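Local atomic coordinates of phosphoribosylamine--glycine ligase (Thermotoga maritima, PDB entry 1VKZ), a protein that catalyses the ATP-dependent joining of glycine to 5-phosphoribosylamine, giving glycinamide ribonucleotide, ADP and phosphate in the de novo synthesis of purines. Residues K107-T121 / H277-R289. Sequence-based numbering, arbitrary orientation.
Sequences KVYAKRFMKKYGIRT and HDGDPYILEYNVR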
# COMPACT_ATOMS: atom_id res chain seq x y z
N LYS A 107 -12.21 8.50 -5.19
CA LYS A 107 -11.97 7.89 -6.46
C LYS A 107 -12.65 8.66 -7.60
O LYS A 107 -12.17 8.64 -8.71
CB LYS A 107 -12.39 6.43 -6.42
CG LYS A 107 -11.41 5.56 -5.69
CD LYS A 107 -11.75 4.06 -5.81
CE LYS A 107 -10.75 3.18 -5.03
NZ LYS A 107 -9.46 3.10 -5.77
N VAL A 108 -13.74 9.37 -7.31
CA VAL A 108 -14.35 10.24 -8.29
C VAL A 108 -13.48 11.44 -8.61
O VAL A 108 -13.28 11.76 -9.78
CB VAL A 108 -15.68 10.77 -7.82
CG1 VAL A 108 -16.28 11.70 -8.88
CG2 VAL A 108 -16.62 9.60 -7.51
N TYR A 109 -12.99 12.13 -7.57
CA TYR A 109 -12.08 13.23 -7.80
C TYR A 109 -10.91 12.76 -8.63
O TYR A 109 -10.49 13.46 -9.54
CB TYR A 109 -11.60 13.86 -6.50
CG TYR A 109 -10.49 14.89 -6.70
CD1 TYR A 109 -10.79 16.21 -7.01
CD2 TYR A 109 -9.15 14.54 -6.58
CE1 TYR A 109 -9.78 17.16 -7.18
CE2 TYR A 109 -8.15 15.47 -6.75
CZ TYR A 109 -8.48 16.77 -7.05
OH TYR A 109 -7.49 17.69 -7.22
N ALA A 110 -10.39 11.56 -8.34
CA ALA A 110 -9.17 11.11 -9.00
C ALA A 110 -9.41 11.00 -10.48
O ALA A 110 -8.56 11.41 -11.28
CB ALA A 110 -8.70 9.78 -8.41
N LYS A 111 -10.59 10.51 -10.85
CA LYS A 111 -10.94 10.35 -12.27
C LYS A 111 -11.10 11.64 -13.02
O LYS A 111 -10.72 11.73 -14.18
CB LYS A 111 -12.24 9.56 -12.40
CG LYS A 111 -12.04 8.11 -12.24
CD LYS A 111 -11.08 7.58 -13.29
CE LYS A 111 -11.46 6.19 -13.79
NZ LYS A 111 -10.82 5.88 -15.12
N ARG A 112 -11.68 12.64 -12.36
CA ARG A 112 -11.87 13.93 -13.00
C ARG A 112 -10.55 14.64 -13.18
O ARG A 112 -10.30 15.32 -14.17
CB ARG A 112 -12.89 14.73 -12.23
CG ARG A 112 -14.29 14.29 -12.62
CD ARG A 112 -15.32 14.51 -11.57
NE ARG A 112 -16.64 14.07 -11.99
CZ ARG A 112 -17.74 14.27 -11.27
NH1 ARG A 112 -17.66 14.86 -10.08
NH2 ARG A 112 -18.92 13.86 -11.72
N PHE A 113 -9.71 14.45 -12.18
CA PHE A 113 -8.35 14.96 -12.20
C PHE A 113 -7.62 14.42 -13.42
O PHE A 113 -7.09 15.17 -14.23
CB PHE A 113 -7.67 14.49 -10.91
CG PHE A 113 -6.23 14.86 -10.83
CD1 PHE A 113 -5.85 16.14 -10.50
CD2 PHE A 113 -5.26 13.93 -11.11
CE1 PHE A 113 -4.52 16.46 -10.43
CE2 PHE A 113 -3.91 14.26 -11.06
CZ PHE A 113 -3.55 15.52 -10.72
N MSE A 114 -7.61 13.10 -13.56
CA MSE A 114 -6.92 12.47 -14.66
C MSE A 114 -7.46 12.88 -16.08
O MSE A 114 -6.70 13.07 -17.04
CB MSE A 114 -7.01 10.97 -14.47
CG MSE A 114 -6.28 10.48 -13.27
SE MSE A 114 -6.30 8.53 -13.20
CE MSE A 114 -7.75 8.10 -11.91
N LYS A 115 -8.78 13.00 -16.20
CA LYS A 115 -9.37 13.47 -17.45
C LYS A 115 -8.82 14.87 -17.74
O LYS A 115 -8.35 15.14 -18.83
CB LYS A 115 -10.89 13.49 -17.36
CG LYS A 115 -11.62 13.49 -18.73
CD LYS A 115 -13.00 14.16 -18.66
CE LYS A 115 -14.00 13.39 -17.79
NZ LYS A 115 -15.24 14.18 -17.42
N LYS A 116 -8.85 15.74 -16.73
CA LYS A 116 -8.33 17.12 -16.83
C LYS A 116 -6.86 17.18 -17.27
O LYS A 116 -6.51 17.86 -18.23
CB LYS A 116 -8.48 17.81 -15.47
CG LYS A 116 -8.79 19.29 -15.52
CD LYS A 116 -8.77 19.89 -14.13
CE LYS A 116 -8.93 21.38 -14.18
NZ LYS A 116 -8.40 22.03 -12.96
N TYR A 117 -6.00 16.45 -16.60
CA TYR A 117 -4.60 16.55 -16.89
C TYR A 117 -4.07 15.51 -17.90
O TYR A 117 -2.87 15.31 -18.04
CB TYR A 117 -3.85 16.56 -15.54
CG TYR A 117 -4.17 17.81 -14.74
CD1 TYR A 117 -3.66 19.05 -15.14
CD2 TYR A 117 -5.02 17.79 -13.65
CE1 TYR A 117 -3.96 20.23 -14.45
CE2 TYR A 117 -5.33 18.97 -12.94
CZ TYR A 117 -4.79 20.18 -13.36
OH TYR A 117 -5.07 21.35 -12.69
N GLY A 118 -4.98 14.87 -18.64
CA GLY A 118 -4.61 13.94 -19.73
C GLY A 118 -3.84 12.70 -19.28
O GLY A 118 -2.90 12.29 -19.94
N ILE A 119 -4.26 12.13 -18.15
CA ILE A 119 -3.61 10.98 -17.55
C ILE A 119 -4.40 9.72 -17.97
O ILE A 119 -5.61 9.62 -17.77
CB ILE A 119 -3.57 11.14 -16.03
CG1 ILE A 119 -2.66 12.31 -15.62
CG2 ILE A 119 -3.08 9.87 -15.35
CD1 ILE A 119 -3.07 12.96 -14.36
N ARG A 120 -3.69 8.76 -18.55
CA ARG A 120 -4.33 7.66 -19.23
C ARG A 120 -5.03 6.79 -18.21
O ARG A 120 -4.41 6.27 -17.30
CB ARG A 120 -3.33 6.86 -20.05
CG ARG A 120 -3.97 5.75 -20.88
CD ARG A 120 -2.96 4.89 -21.67
NE ARG A 120 -2.01 5.69 -22.45
CZ ARG A 120 -0.82 6.14 -22.03
NH1 ARG A 120 -0.39 5.88 -20.81
NH2 ARG A 120 -0.06 6.85 -22.85
N THR A 121 -6.34 6.69 -18.36
CA THR A 121 -7.14 5.92 -17.44
C THR A 121 -8.34 5.37 -18.19
O THR A 121 -8.61 5.79 -19.29
CB THR A 121 -7.53 6.83 -16.22
OG1 THR A 121 -8.16 6.05 -15.21
CG2 THR A 121 -8.58 7.88 -16.59
N HIS A 277 -2.24 -2.44 -20.62
CA HIS A 277 -3.28 -2.80 -21.54
C HIS A 277 -2.90 -2.28 -22.91
O HIS A 277 -2.64 -1.09 -23.08
CB HIS A 277 -4.59 -2.18 -21.06
CG HIS A 277 -5.70 -2.29 -22.05
ND1 HIS A 277 -6.20 -3.50 -22.49
CD2 HIS A 277 -6.42 -1.33 -22.68
CE1 HIS A 277 -7.17 -3.28 -23.35
NE2 HIS A 277 -7.33 -1.97 -23.48
N ASP A 278 -2.84 -3.17 -23.89
CA ASP A 278 -2.44 -2.83 -25.26
C ASP A 278 -1.19 -1.92 -25.31
O ASP A 278 -1.21 -0.87 -25.96
CB ASP A 278 -3.64 -2.22 -26.02
CG ASP A 278 -4.65 -3.28 -26.47
OD1 ASP A 278 -4.29 -4.14 -27.29
OD2 ASP A 278 -5.83 -3.33 -26.05
N GLY A 279 -0.13 -2.34 -24.62
CA GLY A 279 1.16 -1.64 -24.63
C GLY A 279 1.28 -0.44 -23.69
O GLY A 279 2.37 0.09 -23.50
N ASP A 280 0.18 0.02 -23.11
CA ASP A 280 0.20 1.27 -22.36
C ASP A 280 -0.25 1.05 -20.95
O ASP A 280 -1.14 0.25 -20.72
CB ASP A 280 -0.72 2.31 -23.02
CG ASP A 280 -0.28 2.67 -24.43
OD1 ASP A 280 -0.07 1.74 -25.23
OD2 ASP A 280 -0.11 3.84 -24.82
N PRO A 281 0.36 1.76 -20.02
CA PRO A 281 -0.07 1.76 -18.65
C PRO A 281 -1.23 2.73 -18.38
O PRO A 281 -1.14 3.92 -18.72
CB PRO A 281 1.19 2.19 -17.89
CG PRO A 281 1.87 3.07 -18.80
CD PRO A 281 1.56 2.60 -20.19
N TYR A 282 -2.27 2.18 -17.75
CA TYR A 282 -3.45 2.90 -17.26
C TYR A 282 -3.43 2.92 -15.74
O TYR A 282 -3.06 1.92 -15.09
CB TYR A 282 -4.73 2.21 -17.72
CG TYR A 282 -4.97 2.29 -19.19
CD1 TYR A 282 -4.25 1.50 -20.07
CD2 TYR A 282 -5.91 3.15 -19.71
CE1 TYR A 282 -4.47 1.57 -21.44
CE2 TYR A 282 -6.13 3.25 -21.08
CZ TYR A 282 -5.41 2.46 -21.93
OH TYR A 282 -5.65 2.55 -23.27
N ILE A 283 -3.82 4.08 -15.18
CA ILE A 283 -3.95 4.25 -13.75
C ILE A 283 -5.30 3.80 -13.26
O ILE A 283 -6.31 4.42 -13.59
CB ILE A 283 -3.73 5.70 -13.32
CG1 ILE A 283 -2.31 6.14 -13.72
CG2 ILE A 283 -3.94 5.84 -11.82
CD1 ILE A 283 -1.96 7.54 -13.35
N LEU A 284 -5.28 2.72 -12.47
CA LEU A 284 -6.46 2.16 -11.83
C LEU A 284 -6.83 2.91 -10.59
O LEU A 284 -8.01 2.93 -10.23
CB LEU A 284 -6.22 0.71 -11.44
CG LEU A 284 -5.97 -0.21 -12.63
CD1 LEU A 284 -5.84 -1.63 -12.13
CD2 LEU A 284 -7.08 -0.06 -13.62
N GLU A 285 -5.83 3.48 -9.93
CA GLU A 285 -6.03 4.23 -8.71
C GLU A 285 -4.72 4.80 -8.23
O GLU A 285 -3.65 4.34 -8.59
CB GLU A 285 -6.65 3.38 -7.59
CG GLU A 285 -5.71 2.38 -7.00
CD GLU A 285 -6.37 1.42 -6.03
OE1 GLU A 285 -7.63 1.31 -5.99
OE2 GLU A 285 -5.59 0.77 -5.31
N TYR A 286 -4.84 5.83 -7.42
CA TYR A 286 -3.74 6.50 -6.74
C TYR A 286 -3.82 6.10 -5.26
O TYR A 286 -4.89 6.06 -4.67
CB TYR A 286 -3.94 8.00 -6.83
CG TYR A 286 -3.66 8.66 -8.17
CD1 TYR A 286 -2.45 8.50 -8.80
CD2 TYR A 286 -4.61 9.48 -8.76
CE1 TYR A 286 -2.20 9.11 -10.02
CE2 TYR A 286 -4.37 10.10 -9.96
CZ TYR A 286 -3.17 9.90 -10.58
OH TYR A 286 -2.92 10.54 -11.75
N ASN A 287 -2.68 5.78 -4.67
CA ASN A 287 -2.54 5.75 -3.23
C ASN A 287 -1.44 6.71 -2.85
O ASN A 287 -0.52 6.95 -3.62
CB ASN A 287 -2.28 4.33 -2.72
CG ASN A 287 -3.47 3.38 -2.97
OD1 ASN A 287 -4.53 3.79 -3.51
ND2 ASN A 287 -3.30 2.12 -2.57
N VAL A 288 -1.57 7.33 -1.70
CA VAL A 288 -0.62 8.39 -1.28
C VAL A 288 0.28 7.90 -0.19
O VAL A 288 0.65 8.64 0.70
CB VAL A 288 -1.35 9.67 -0.81
CG1 VAL A 288 -2.07 10.31 -2.02
CG2 VAL A 288 -2.30 9.36 0.31
N ARG A 289 0.62 6.63 -0.25
CA ARG A 289 1.60 6.06 0.61
C ARG A 289 2.04 4.74 -0.04
O ARG A 289 1.47 4.32 -1.04
CB ARG A 289 1.03 5.84 2.00
CG ARG A 289 -0.40 5.31 2.02
CD ARG A 289 -0.57 3.93 1.42
NE ARG A 289 -1.96 3.48 1.42
CZ ARG A 289 -2.36 2.27 1.02
NH1 ARG A 289 -1.48 1.36 0.59
NH2 ARG A 289 -3.65 1.96 1.06
O HOH W 1 -7.89 4.96 -4.04
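The hydroxyl OG1 of T121 is gripped from two directions: it donates to I283 O at 3.0 Å, nearly along the C=O axis, and accepts from K111 NZ at 2.7 Å. Because the ammonium, also held by A122 O and D189, can only donate, the hydroxyl proton goes to I283 O, and the two bonds together probably fix how OG1 is turned. One residue earlier, R120 O accepts I283 N in an almost straight bond (171°), so one backbone bond ties the loop after helix 107-116 to strand 280-287. R120 itself is an example of one side chain doing three jobs. With CG anti to the backbone N (chi1 -175°), its aliphatic part lies over one face of Y282, CD 3.5 Å from the ring centroid in a CH-pi contact; a bend at chi3 then brings NH1 to P281 O at 3.0 Å, within the guanidinium plane. D280 OD2 lies over the face of that group, an attraction of charges alone. Replacing R120 by a leucine would probably leave P281 O without this donor and D280 OD2 without the guanidinium charge beside it. Deeper in, the selenium of M114, a selenomethionine, rests on I283 and makes an oblique Met-aromatic contact with the Y286 ring, whose OH reaches the edge of F113 and bonds to T255. At the far end K107 NZ comes from above the carboxylate plane of E285, a predicted magnesium ligand, to form a 2.6 Å salt bridge with OE1. The contact thus lays helix 107-116 across strand 280-287, an outer strand of an antiparallel sheet in the ATP-grasp domain, with strand 269-277 as its sheet neighbour and helix 242-261 packing against I119 and P281.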